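Local coordinates for malate dehydrogenase (Entamoeba histolytica, PDB 3I0P), which catalyses the reversible, NAD-dependent oxidation of malate to oxaloacetate and belongs to the malate/L-lactate dehydrogenase family, at the interface of chains A and B. Numbering follows the deposited sequence. Chains: chain A/B, Malate dehydrogenase.

The interface of chains A and B. Residues chain A 168, 178, 180, 326; chain B 246, 249-250, 253.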
# COMPACT_ATOMS: atom_id res chain seq x y z
N ILE A 168 -6.10 -4.49 -4.43
CA ILE A 168 -5.33 -5.71 -4.21
C ILE A 168 -6.30 -6.88 -4.12
O ILE A 168 -7.13 -6.93 -3.21
CB ILE A 168 -4.51 -5.66 -2.89
CG1 ILE A 168 -3.59 -4.44 -2.87
CG2 ILE A 168 -3.72 -6.95 -2.69
CD1 ILE A 168 -3.31 -3.93 -1.48
N TYR A 178 -10.32 -12.05 -1.12
CA TYR A 178 -9.91 -10.83 -0.47
C TYR A 178 -9.79 -9.79 -1.57
O TYR A 178 -9.18 -10.05 -2.62
CB TYR A 178 -8.56 -11.03 0.22
CG TYR A 178 -7.84 -9.76 0.65
CD1 TYR A 178 -7.80 -9.38 1.99
CD2 TYR A 178 -7.16 -8.97 -0.27
CE1 TYR A 178 -7.13 -8.23 2.39
CE2 TYR A 178 -6.49 -7.82 0.12
CZ TYR A 178 -6.47 -7.46 1.45
OH TYR A 178 -5.81 -6.32 1.83
N PHE A 180 -9.07 -5.66 -1.39
CA PHE A 180 -9.00 -4.27 -1.00
C PHE A 180 -9.10 -3.41 -2.26
O PHE A 180 -8.49 -3.72 -3.28
CB PHE A 180 -7.75 -3.91 -0.21
CG PHE A 180 -7.65 -2.45 0.07
CD1 PHE A 180 -8.55 -1.82 0.92
CD2 PHE A 180 -6.70 -1.67 -0.58
CE1 PHE A 180 -8.48 -0.47 1.15
CE2 PHE A 180 -6.62 -0.29 -0.34
CZ PHE A 180 -7.51 0.30 0.52
N ALA A 326 -11.54 -7.33 3.65
CA ALA A 326 -11.56 -6.73 2.32
C ALA A 326 -12.46 -7.52 1.38
O ALA A 326 -12.26 -8.72 1.17
CB ALA A 326 -10.15 -6.65 1.77
N LYS B 246 -8.99 0.99 5.68
CA LYS B 246 -7.91 0.98 4.70
C LYS B 246 -6.58 0.51 5.32
O LYS B 246 -6.01 -0.49 4.86
CB LYS B 246 -7.80 2.34 3.98
CG LYS B 246 -9.07 2.68 3.21
CD LYS B 246 -9.01 4.03 2.55
CE LYS B 246 -10.21 4.22 1.63
NZ LYS B 246 -10.01 5.34 0.67
N CYS B 249 -6.93 -3.13 6.14
CA CYS B 249 -6.78 -3.97 4.95
C CYS B 249 -5.35 -4.05 4.45
O CYS B 249 -4.90 -5.12 4.02
CB CYS B 249 -7.71 -3.53 3.82
SG CYS B 249 -9.45 -3.84 4.20
N LEU B 250 -4.63 -2.93 4.51
CA LEU B 250 -3.23 -2.88 4.08
C LEU B 250 -2.33 -3.72 5.00
O LEU B 250 -1.47 -4.46 4.53
CB LEU B 250 -2.73 -1.43 3.97
CG LEU B 250 -3.35 -0.56 2.85
CD1 LEU B 250 -2.94 0.92 2.99
CD2 LEU B 250 -3.04 -1.08 1.44
N PHE B 253 -2.90 -7.23 3.99
CA PHE B 253 -2.12 -7.41 2.76
C PHE B 253 -0.70 -7.82 3.11
O PHE B 253 -0.22 -8.86 2.66
CB PHE B 253 -2.14 -6.12 1.93
CG PHE B 253 -1.09 -6.07 0.83
CD1 PHE B 253 -1.13 -6.97 -0.24
CD2 PHE B 253 -0.09 -5.10 0.85
CE1 PHE B 253 -0.17 -6.91 -1.25
CE2 PHE B 253 0.88 -5.04 -0.17
CZ PHE B 253 0.83 -5.94 -1.21
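This patch is part of the twofold-symmetric interface between two copies of the enzyme, which the deposited assembly holds as a pair and which probably forms its dimer. Helix 244-259 of chain B lies against strands 166-170 and 178-182 of chain A, and the twofold axis repeats this helix-on-sheet packing with the chains exchanged. The patch is mostly apolar but includes a polar anchor: the phenol OH of A:Tyr178 donates a hydrogen bond of 2.7 Å to the main-chain O of B:Cys249. The oxygen sits at the edge of the tyrosine ring, in its plane, whereas the hydroxyl stands above the carbonyl plane, at a C=O...O angle of 123°. Tyrosine suits this place because its long, flat side chain carries a donor at the tip and can reach from a strand of chain A to a helix carbonyl of chain B.

Beside it A:Phe180 meets one face of the helix with its rim, at positions about one turn apart. Its CD1 lies 3.5 Å from CB of B:Cys249, a side chain small enough to let strand and helix come close. Farther along the ring, CE1 packs 3.8 Å from CG of B:Lys246, which arrives in plane at the edge; the lysine thus contributes its aliphatic stem, while the chain runs on extended towards its terminal amine, NZ. On the other side of the ring's tip, CE2 is 4.1 Å from CD2 of B:Leu250, and the same methyl also reaches CD1 of A:Ile168.

A:Ile168 crosses B:Phe253 at about a right angle. Its CD1 lies over one face of the phenyl ring, offset toward the rim, while CG2 touches ring atom CD1 at 3.6 Å; a beta-branched residue, at home in a strand, thereby offers two methyls to one ring.

Both aromatic side chains of strand 178-182 have CG anti to the backbone N (chi1 166° in A:Tyr178, 174° in A:Phe180), which directs them together at the helix. CB of A:Ala326 sits over one face of the A:Tyr178 ring, offset toward its rim, and also lies 3.8 Å from SG of B:Cys249.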